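Side-chain contacts in sister chromatid cohesion protein (Chaetomium thermophilum, PDB 5T8V), which probably loads cohesin onto chromatin as the HEAT-repeat protein Scc2, of which this chain is the C-terminal fragment: residues Ser307-Ile310 against Met311-Gln315; Leu407-Glu410 against Asp411-Cys415; Gln963-Gln967 against Leu968-Gln972; Asp1062-Pro1065 against Ile1066-Thr1069. One frame throughout, in Å; residues are numbered along the deposited sequence.

Contact 1 of 4, residues Ser307-Ile310 against Met311-Gln315; sequences SALI and MRLVQ
Leu309 and Leu313 meet one turn apart on helix 305-315 at their branch ends, with Leu309 CD1 4.1 Å from Leu313 CD2 and the two side chains crossing obliquely. They reach this point through different first torsions. In Leu309 CG stands anti to the backbone N (chi1 175°), which places the branch beside the carbonyl carbon and brings its end nearer to Leu313. Leu313 makes the other choice, with CG anti to the carbonyl carbon (chi1 -62°), so that CG folds back to 3.3 Å from Leu309 O.

The same fold-back recurs in the two preceding residues. Met311 CG lies 3.2 Å from Ser307 O, and Arg312 CG is equally close to Ala308 O at 3.2 Å. In each case CG lies beside the carbonyl that also accepts the residue's own N-H, as from Met311 N to Ser307 O at 3.0 Å. Beyond CG the chains of Met311 and Arg312 both bend at chi3, and the arginine leads away from the turn to form a salt bridge with Asp259.

All of these residues are buried. Leu309 packs on Ile261 and Leu313 on Cys262 of helix 247-267, Met311 and Val314 pack on helix 423-440, and Arg312 also reaches helix 527-550, while Ser307 and Met311 face helix 402-414, which leaves this helix wedged among its neighbours.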
loop_
_atom_site.group_PDB
_atom_site.type_symbol
_atom_site.label_atom_id
_atom_site.label_comp_id
_atom_site.label_asym_id
_atom_site.label_seq_id
_atom_site.Cartn_x
_atom_site.Cartn_y
_atom_site.Cartn_z
ATOM N N SER A 307 7.479 -27.864 -18.346
ATOM C CA SER A 307 7.873 -27.690 -16.951
ATOM C C SER A 307 8.290 -29.023 -16.342
ATOM O O SER A 307 9.359 -29.137 -15.727
ATOM C CB SER A 307 6.724 -27.070 -16.156
ATOM O OG SER A 307 6.391 -25.780 -16.642
ATOM N N ALA A 308 7.455 -30.049 -16.517
ATOM C CA ALA A 308 7.780 -31.371 -15.995
ATOM C C ALA A 308 9.119 -31.859 -16.528
ATOM O O ALA A 308 9.920 -32.436 -15.781
ATOM C CB ALA A 308 6.672 -32.360 -16.352
ATOM N N LEU A 309 9.386 -31.638 -17.817
ATOM C CA LEU A 309 10.646 -32.098 -18.389
ATOM C C LEU A 309 11.823 -31.332 -17.802
ATOM O O LEU A 309 12.826 -31.931 -17.407
ATOM C CB LEU A 309 10.629 -31.964 -19.912
ATOM C CG LEU A 309 11.963 -32.314 -20.586
ATOM C CD1 LEU A 309 12.348 -33.761 -20.302
ATOM C CD2 LEU A 309 11.901 -32.061 -22.074
ATOM N N ILE A 310 11.725 -30.003 -17.752
ATOM C CA ILE A 310 12.785 -29.192 -17.152
ATOM C C ILE A 310 13.130 -29.721 -15.767
ATOM O O ILE A 310 14.290 -30.032 -15.464
ATOM C CB ILE A 310 12.355 -27.714 -17.100
ATOM C CG1 ILE A 310 12.289 -27.120 -18.511
ATOM C CG2 ILE A 310 13.289 -26.898 -16.204
ATOM C CD1 ILE A 310 13.638 -26.948 -19.197
ATOM N N MET A 311 12.117 -29.844 -14.908
ATOM C CA MET A 311 12.371 -30.309 -13.551
ATOM C C MET A 311 13.003 -31.696 -13.559
ATOM O O MET A 311 13.968 -31.949 -12.827
ATOM C CB MET A 311 11.072 -30.301 -12.749
ATOM C CG MET A 311 10.422 -28.926 -12.693
ATOM S SD MET A 311 8.826 -28.935 -11.872
ATOM C CE MET A 311 9.365 -29.151 -10.200
ATOM N N ARG A 312 12.494 -32.597 -14.402
ATOM C CA ARG A 312 13.086 -33.928 -14.508
ATOM C C ARG A 312 14.571 -33.847 -14.842
ATOM O O ARG A 312 15.393 -34.542 -14.237
ATOM C CB ARG A 312 12.348 -34.750 -15.563
ATOM C CG ARG A 312 11.042 -35.349 -15.078
ATOM C CD ARG A 312 10.585 -36.477 -15.988
ATOM N NE ARG A 312 11.538 -37.581 -16.009
ATOM C CZ ARG A 312 11.394 -38.677 -16.746
ATOM N NH1 ARG A 312 10.332 -38.821 -17.528
ATOM N NH2 ARG A 312 12.314 -39.631 -16.701
ATOM N N LEU A 313 14.930 -33.005 -15.813
ATOM C CA LEU A 313 16.337 -32.820 -16.150
ATOM C C LEU A 313 17.123 -32.324 -14.947
ATOM O O LEU A 313 18.279 -32.717 -14.746
ATOM C CB LEU A 313 16.479 -31.837 -17.315
ATOM C CG LEU A 313 15.847 -32.227 -18.652
ATOM C CD1 LEU A 313 16.206 -31.199 -19.715
ATOM C CD2 LEU A 313 16.279 -33.615 -19.084
ATOM N N VAL A 314 16.516 -31.459 -14.133
ATOM C CA VAL A 314 17.208 -30.997 -12.935
ATOM C C VAL A 314 17.412 -32.140 -11.947
ATOM O O VAL A 314 18.397 -32.145 -11.200
ATOM C CB VAL A 314 16.445 -29.827 -12.291
ATOM C CG1 VAL A 314 17.097 -29.421 -10.966
ATOM C CG2 VAL A 314 16.397 -28.645 -13.242
ATOM N N GLN A 315 16.506 -33.123 -11.917
ATOM C CA GLN A 315 16.622 -34.209 -10.946
ATOM C C GLN A 315 17.421 -35.399 -11.463
ATOM O O GLN A 315 17.754 -36.287 -10.670
ATOM C CB GLN A 315 15.242 -34.709 -10.497
ATOM C CG GLN A 315 14.125 -33.707 -10.651
ATOM C CD GLN A 315 12.929 -34.003 -9.774
ATOM O OE1 GLN A 315 12.322 -33.092 -9.209
ATOM N NE2 GLN A 315 12.564 -35.274 -9.677
#

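Contact 2 of 4, residues Leu407-Glu410 against Asp411-Cys415; sequences LFVE and DFITC
Phe408 and Phe412 lie side by side on helix 402-414 and point the same way. Their rings are near parallel but slid apart, with planes at 30° and centroids 5.9 Å apart, so there is little overlap; the rings approach at Phe408 CD1 and Phe412 CZ, 3.8 Å apart, and Phe408 CB lies near Phe412 CE2. One face of the Phe412 ring instead receives a backbone oxygen, Phe408 O, which stands 3.0 Å above the plane toward the rim. The first torsion of Phe412 explains this: CG is anti to the carbonyl carbon (chi1 -59°), and the ring folds back over the preceding turn. Next to this pair, Val409 and Ile413 run alongside each other, their CG1 atoms 4.1 Å apart.

On another side of the helix Glu410 O accepts two bonds from one residue, from Thr414 N at 2.9 Å and from Thr414 OG1 at 3.1 Å. The donors arrive from opposite faces of the carbonyl plane, the hydroxyl well above it.

Farther out, helix 423-440 covers Val409, Phe412 and Ile413 through Leu431, Leu427 and Leu428, while Val306 and Ser307 of helix 305-315 pack on Phe408. Asp411 ties the helix to helix 305-315 and the chain leading into it: OD1 forms a salt bridge with Arg293, and OD2 accepts from Gln304 N and bonds to Ser307 OG. With these partners round a buried carboxylate, Asp411 is probably ionised, its charge offset at least in part by Arg293, which also makes a long, weak pair with Glu410.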
loop_
_atom_site.group_PDB
_atom_site.type_symbol
_atom_site.label_atom_id
_atom_site.label_comp_id
_atom_site.label_asym_id
_atom_site.label_seq_id
_atom_site.Cartn_x
_atom_site.Cartn_y
_atom_site.Cartn_z
ATOM N N LEU A 407 4.770 -18.507 -16.573
ATOM C CA LEU A 407 4.191 -19.847 -16.599
ATOM C C LEU A 407 5.088 -20.848 -15.879
ATOM O O LEU A 407 4.612 -21.673 -15.086
ATOM C CB LEU A 407 3.953 -20.282 -18.045
ATOM C CG LEU A 407 2.600 -19.889 -18.642
ATOM C CD1 LEU A 407 2.614 -20.064 -20.151
ATOM C CD2 LEU A 407 1.489 -20.720 -18.021
ATOM N N PHE A 408 6.393 -20.796 -16.149
ATOM C CA PHE A 408 7.326 -21.668 -15.447
ATOM C C PHE A 408 7.231 -21.461 -13.943
ATOM O O PHE A 408 7.149 -22.427 -13.176
ATOM C CB PHE A 408 8.754 -21.414 -15.932
ATOM C CG PHE A 408 9.095 -22.123 -17.210
ATOM C CD1 PHE A 408 9.097 -23.505 -17.270
ATOM C CD2 PHE A 408 9.432 -21.406 -18.346
ATOM C CE1 PHE A 408 9.415 -24.161 -18.442
ATOM C CE2 PHE A 408 9.751 -22.055 -19.522
ATOM C CZ PHE A 408 9.745 -23.434 -19.571
ATOM N N VAL A 409 7.238 -20.204 -13.501
ATOM C CA VAL A 409 7.153 -19.933 -12.071
ATOM C C VAL A 409 5.866 -20.510 -11.499
ATOM O O VAL A 409 5.871 -21.135 -10.434
ATOM C CB VAL A 409 7.270 -18.421 -11.803
ATOM C CG1 VAL A 409 7.002 -18.107 -10.332
ATOM C CG2 VAL A 409 8.656 -17.929 -12.193
ATOM N N GLU A 410 4.748 -20.324 -12.199
ATOM C CA GLU A 410 3.477 -20.849 -11.708
ATOM C C GLU A 410 3.536 -22.364 -11.541
ATOM O O GLU A 410 3.111 -22.905 -10.512
ATOM C CB GLU A 410 2.346 -20.450 -12.654
ATOM C CG GLU A 410 1.953 -18.982 -12.559
ATOM C CD GLU A 410 0.866 -18.605 -13.548
ATOM O OE1 GLU A 410 1.201 -18.202 -14.682
ATOM O OE2 GLU A 410 -0.326 -18.722 -13.191
ATOM N N ASP A 411 4.071 -23.068 -12.542
ATOM C CA ASP A 411 4.153 -24.523 -12.441
ATOM C C ASP A 411 5.086 -24.950 -11.312
ATOM O O ASP A 411 4.780 -25.890 -10.568
ATOM C CB ASP A 411 4.608 -25.115 -13.772
ATOM C CG ASP A 411 3.512 -25.103 -14.815
ATOM O OD1 ASP A 411 2.578 -24.285 -14.686
ATOM O OD2 ASP A 411 3.578 -25.914 -15.760
ATOM N N PHE A 412 6.228 -24.274 -11.167
ATOM C CA PHE A 412 7.148 -24.606 -10.083
ATOM C C PHE A 412 6.483 -24.418 -8.725
ATOM O O PHE A 412 6.623 -25.261 -7.834
ATOM C CB PHE A 412 8.412 -23.749 -10.183
ATOM C CG PHE A 412 9.172 -23.916 -11.475
ATOM C CD1 PHE A 412 9.027 -25.057 -12.247
ATOM C CD2 PHE A 412 10.037 -22.926 -11.914
ATOM C CE1 PHE A 412 9.728 -25.203 -13.431
ATOM C CE2 PHE A 412 10.740 -23.068 -13.095
ATOM C CZ PHE A 412 10.585 -24.206 -13.854
ATOM N N ILE A 413 5.759 -23.311 -8.546
ATOM C CA ILE A 413 5.012 -23.099 -7.308
ATOM C C ILE A 413 4.030 -24.241 -7.086
ATOM O O ILE A 413 3.921 -24.784 -5.981
ATOM C CB ILE A 413 4.287 -21.741 -7.341
ATOM C CG1 ILE A 413 5.282 -20.584 -7.498
ATOM C CG2 ILE A 413 3.441 -21.555 -6.086
ATOM C CD1 ILE A 413 6.177 -20.349 -6.317
ATOM N N THR A 414 3.292 -24.615 -8.133
ATOM C CA THR A 414 2.330 -25.704 -8.003
ATOM C C THR A 414 2.992 -26.963 -7.461
ATOM O O THR A 414 2.411 -27.674 -6.633
ATOM C CB THR A 414 1.670 -25.983 -9.355
ATOM O OG1 THR A 414 0.835 -24.876 -9.715
ATOM C CG2 THR A 414 0.822 -27.255 -9.307
ATOM N N CYS A 415 4.211 -27.252 -7.912
ATOM C CA CYS A 415 4.924 -28.460 -7.524
ATOM C C CYS A 415 5.862 -28.243 -6.343
ATOM O O CYS A 415 6.613 -29.159 -5.996
ATOM C CB CYS A 415 5.726 -29.000 -8.710
ATOM S SG CYS A 415 4.730 -29.511 -10.117
#

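Contact 3 of 4, residues Gln963-Gln967 against Leu968-Gln972; sequences QPLDQ and LKIRQ
Leu965, with a positive phi of 54°, and an extended Asp966 bring the chain into helix 969-986, where Ile970 N makes a weak 3.3 Å bond back to Asp966 O. The arrangement is an N-terminal helix cap made by an aspartate. Asp966 CG sits between its backbone N and carbonyl carbon (chi1 52°), and this puts the carboxylate over the first amides of the turn. OD1 takes the capping bond from Lys969 N at 2.6 Å, met nearly along its C-O axis, and a weak one from Leu968 N.

The other oxygen is used by the side chain of the same lysine. Lys969 crosses Asp966 at about a right angle and bends at its end, so that NZ reaches OD2 at 3.0 Å in a salt bridge, coming from above the carboxylate plane by 49°. One carboxylate thus holds both the amide and the ammonium group of Lys969. The negative charge would also suit the positive end of the helix dipole.

Leu965 lies against Thr956 and Ala960 of helix 940-960, and Ile970 against Val1028 of helix 1026-1042. The two side chains cross at about a right angle, Leu965 CD1 lying 4.1 Å from Ile970 CG1.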
loop_
_atom_site.group_PDB
_atom_site.type_symbol
_atom_site.label_atom_id
_atom_site.label_comp_id
_atom_site.label_asym_id
_atom_site.label_seq_id
_atom_site.Cartn_x
_atom_site.Cartn_y
_atom_site.Cartn_z
ATOM N N GLN A 963 -13.494 60.356 49.567
ATOM C CA GLN A 963 -12.255 59.601 49.688
ATOM C C GLN A 963 -11.960 58.868 48.382
ATOM O O GLN A 963 -12.889 58.480 47.668
ATOM C CB GLN A 963 -12.316 58.581 50.832
ATOM C CG GLN A 963 -12.392 59.195 52.222
ATOM C CD GLN A 963 -13.815 59.439 52.683
ATOM O OE1 GLN A 963 -14.772 59.081 51.997
ATOM N NE2 GLN A 963 -13.962 60.054 53.853
ATOM N N PRO A 964 -10.680 58.657 48.042
ATOM C CA PRO A 964 -10.358 57.933 46.803
ATOM C C PRO A 964 -10.817 56.481 46.789
ATOM O O PRO A 964 -10.005 55.576 46.576
ATOM C CB PRO A 964 -8.826 58.024 46.735
ATOM C CG PRO A 964 -8.476 59.206 47.549
ATOM C CD PRO A 964 -9.475 59.243 48.656
ATOM N N LEU A 965 -12.111 56.241 47.000
ATOM C CA LEU A 965 -12.655 54.890 46.914
ATOM C C LEU A 965 -11.886 53.930 47.816
ATOM O O LEU A 965 -11.224 54.353 48.768
ATOM C CB LEU A 965 -12.619 54.405 45.462
ATOM C CG LEU A 965 -13.428 55.227 44.461
ATOM C CD1 LEU A 965 -13.047 54.854 43.038
ATOM C CD2 LEU A 965 -14.918 55.012 44.684
ATOM N N ASP A 966 -11.981 52.635 47.527
ATOM C CA ASP A 966 -11.218 51.604 48.218
ATOM C C ASP A 966 -11.322 50.336 47.383
ATOM O O ASP A 966 -12.045 50.288 46.385
ATOM C CB ASP A 966 -11.723 51.374 49.646
ATOM C CG ASP A 966 -13.217 51.119 49.706
ATOM O OD1 ASP A 966 -13.810 50.784 48.660
ATOM O OD2 ASP A 966 -13.800 51.249 50.803
ATOM N N GLN A 967 -10.588 49.305 47.800
ATOM C CA GLN A 967 -10.567 48.067 47.033
ATOM C C GLN A 967 -11.921 47.368 47.003
ATOM O O GLN A 967 -12.097 46.435 46.211
ATOM C CB GLN A 967 -9.507 47.118 47.599
ATOM C CG GLN A 967 -8.917 46.170 46.569
ATOM C CD GLN A 967 -8.186 46.905 45.459
ATOM O OE1 GLN A 967 -7.343 47.763 45.720
ATOM N NE2 GLN A 967 -8.516 46.580 44.214
ATOM N N LEU A 968 -12.874 47.793 47.830
ATOM C CA LEU A 968 -14.199 47.186 47.882
ATOM C C LEU A 968 -15.231 47.937 47.054
ATOM O O LEU A 968 -16.033 47.310 46.358
ATOM C CB LEU A 968 -14.678 47.099 49.335
ATOM C CG LEU A 968 -16.119 46.631 49.563
ATOM C CD1 LEU A 968 -16.388 45.307 48.865
ATOM C CD2 LEU A 968 -16.403 46.512 51.052
ATOM N N LYS A 969 -15.234 49.271 47.111
ATOM C CA LYS A 969 -16.182 50.037 46.308
ATOM C C LYS A 969 -15.910 49.878 44.817
ATOM O O LYS A 969 -16.842 49.963 44.008
ATOM C CB LYS A 969 -16.132 51.515 46.704
ATOM C CG LYS A 969 -16.681 51.809 48.097
ATOM C CD LYS A 969 -16.721 53.304 48.381
ATOM C CE LYS A 969 -17.156 53.589 49.812
ATOM N NZ LYS A 969 -16.106 53.226 50.804
ATOM N N ILE A 970 -14.653 49.643 44.435
ATOM C CA ILE A 970 -14.327 49.451 43.026
ATOM C C ILE A 970 -14.974 48.177 42.497
ATOM O O ILE A 970 -15.442 48.132 41.354
ATOM C CB ILE A 970 -12.799 49.435 42.829
ATOM C CG1 ILE A 970 -12.223 50.826 43.111
ATOM C CG2 ILE A 970 -12.438 48.978 41.410
ATOM C CD1 ILE A 970 -10.703 50.897 43.069
ATOM N N ARG A 971 -15.001 47.118 43.309
ATOM C CA ARG A 971 -15.657 45.886 42.886
ATOM C C ARG A 971 -17.169 46.068 42.830
ATOM O O ARG A 971 -17.827 45.588 41.896
ATOM C CB ARG A 971 -15.272 44.741 43.824
ATOM C CG ARG A 971 -13.771 44.468 43.854
ATOM C CD ARG A 971 -13.412 43.236 44.674
ATOM N NE ARG A 971 -13.645 43.427 46.102
ATOM C CZ ARG A 971 -13.187 42.615 47.051
ATOM N NH1 ARG A 971 -12.462 41.550 46.731
ATOM N NH2 ARG A 971 -13.451 42.870 48.326
ATOM N N GLN A 972 -17.738 46.769 43.814
ATOM C CA GLN A 972 -19.148 47.135 43.747
ATOM C C GLN A 972 -19.465 47.815 42.423
ATOM O O GLN A 972 -20.425 47.448 41.733
ATOM C CB GLN A 972 -19.512 48.055 44.914
ATOM C CG GLN A 972 -19.391 47.421 46.286
ATOM C CD GLN A 972 -19.924 48.323 47.383
ATOM O OE1 GLN A 972 -20.807 49.150 47.146
ATOM N NE2 GLN A 972 -19.386 48.176 48.588
#

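Contact 4 of 4, residues Asp1062-Pro1065 against Ile1066-Thr1069; sequences DQIP and ILET
Ile1064 and Leu1067 pack at a slant, the isoleucine laying its beta branch against the fork of the leucine: Ile1064 CG2 is 3.6 Å from Leu1067 CG, and Ile1064 CB is 3.6 Å from Leu1067 CD1. Leu1067 reaches Ile1064 by turning its CG back over its own backbone (chi1 46°). The same Ile1064 methyl, CG2, also meets Ile1066 CG2 at 4.0 Å.

Glu1068 approaches from another direction. With chi1 at 74°, its extended chain beyond CG runs back beside the carbonyl of Ile1064 until OE2 is 3.6 Å from Pro1065 CA.

These contacts lie at the short turn joining helix 1050-1062 to helix 1065-1086, in a chain built of HEAT repeats. Gln1063 leaves the first helix with positive phi, and Pro1065 follows at the entry to the second, where its lack of an N-H costs no helical bond. There Ile1064 O accepts from Glu1068 N at 3.2 Å, and Pro1065 O from Thr1069 N at 2.9 Å.

Leu1067 continues inward onto Leu1026 and Leu1033 of helix 1026-1042 and Val1059 of helix 1050-1062, while Glu1068 OE1 has a long, weak ion pair with Arg1131.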
loop_
_atom_site.group_PDB
_atom_site.type_symbol
_atom_site.label_atom_id
_atom_site.label_comp_id
_atom_site.label_asym_id
_atom_site.label_seq_id
_atom_site.Cartn_x
_atom_site.Cartn_y
_atom_site.Cartn_z
ATOM N N ASP A 1062 -4.051 55.748 24.714
ATOM C CA ASP A 1062 -3.306 55.245 25.863
ATOM C C ASP A 1062 -2.567 53.949 25.555
ATOM O O ASP A 1062 -1.626 53.602 26.278
ATOM C CB ASP A 1062 -4.252 55.036 27.046
ATOM C CG ASP A 1062 -4.828 56.338 27.567
ATOM O OD1 ASP A 1062 -4.797 57.341 26.822
ATOM O OD2 ASP A 1062 -5.315 56.360 28.718
ATOM N N GLN A 1063 -2.967 53.229 24.506
ATOM C CA GLN A 1063 -2.302 51.987 24.106
ATOM C C GLN A 1063 -2.281 50.973 25.249
ATOM O O GLN A 1063 -1.280 50.292 25.479
ATOM C CB GLN A 1063 -0.884 52.260 23.597
ATOM C CG GLN A 1063 -0.828 52.883 22.211
ATOM C CD GLN A 1063 0.589 53.003 21.686
ATOM O OE1 GLN A 1063 1.547 53.059 22.457
ATOM N NE2 GLN A 1063 0.731 53.032 20.367
ATOM N N ILE A 1064 -3.391 50.868 25.968
ATOM C CA ILE A 1064 -3.533 49.917 27.068
ATOM C C ILE A 1064 -4.229 48.675 26.523
ATOM O O ILE A 1064 -5.352 48.789 26.006
ATOM C CB ILE A 1064 -4.321 50.523 28.238
ATOM C CG1 ILE A 1064 -3.569 51.734 28.801
ATOM C CG2 ILE A 1064 -4.544 49.477 29.331
ATOM C CD1 ILE A 1064 -4.327 52.503 29.866
ATOM N N PRO A 1065 -3.625 47.483 26.617
ATOM C CA PRO A 1065 -4.215 46.315 25.930
ATOM C C PRO A 1065 -5.600 45.909 26.421
ATOM O O PRO A 1065 -6.481 45.635 25.597
ATOM C CB PRO A 1065 -3.178 45.211 26.185
ATOM C CG PRO A 1065 -1.905 45.934 26.413
ATOM C CD PRO A 1065 -2.278 47.184 27.135
ATOM N N ILE A 1066 -5.820 45.835 27.734
ATOM C CA ILE A 1066 -7.049 45.222 28.242
ATOM C C ILE A 1066 -8.264 46.080 27.896
ATOM O O ILE A 1066 -9.269 45.585 27.366
ATOM C CB ILE A 1066 -6.940 44.963 29.759
ATOM C CG1 ILE A 1066 -8.213 44.299 30.295
ATOM C CG2 ILE A 1066 -6.653 46.247 30.538
ATOM C CD1 ILE A 1066 -8.464 42.912 29.743
ATOM N N LEU A 1067 -8.198 47.374 28.184
ATOM C CA LEU A 1067 -9.364 48.219 27.970
ATOM C C LEU A 1067 -9.501 48.685 26.526
ATOM O O LEU A 1067 -10.499 49.336 26.199
ATOM C CB LEU A 1067 -9.341 49.414 28.928
ATOM C CG LEU A 1067 -8.054 50.218 29.133
ATOM C CD1 LEU A 1067 -7.875 51.221 28.025
ATOM C CD2 LEU A 1067 -8.090 50.909 30.482
ATOM N N GLU A 1068 -8.543 48.364 25.655
ATOM C CA GLU A 1068 -8.785 48.449 24.221
ATOM C C GLU A 1068 -9.302 47.134 23.657
ATOM O O GLU A 1068 -9.940 47.134 22.597
ATOM C CB GLU A 1068 -7.517 48.891 23.477
ATOM C CG GLU A 1068 -6.424 47.848 23.344
ATOM C CD GLU A 1068 -5.146 48.425 22.751
ATOM O OE1 GLU A 1068 -5.121 49.640 22.458
ATOM O OE2 GLU A 1068 -4.167 47.669 22.578
ATOM N N THR A 1069 -9.052 46.017 24.348
ATOM C CA THR A 1069 -9.821 44.805 24.092
ATOM C C THR A 1069 -11.293 45.036 24.399
ATOM O O THR A 1069 -12.172 44.573 23.660
ATOM C CB THR A 1069 -9.282 43.642 24.929
ATOM O OG1 THR A 1069 -7.907 43.404 24.602
ATOM C CG2 THR A 1069 -10.087 42.368 24.684
#

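How the contacts relate
Contacts 1 and 2 run along helices 305-315 and 402-414, which touch each other: the contact centres are about 12 Å apart, and Met311 CG of contact 1 packs at 3.9 Å from Phe412 CE1 of contact 2, while both use helix 423-440 as a common wall. Contact 1 is fully buried and contact 2 partly so. Contacts 3 and 4 instead mark helix starts, on the opposite side of the chain's centre, about 22 Å apart between centres without touching; both rest on helix 1026-1042. Contact 3, at the surface, relies on a charged cap, whereas the partly buried contact 4 relies on apolar branches. Between contacts 1 and 3 the centres are about 106 Å apart.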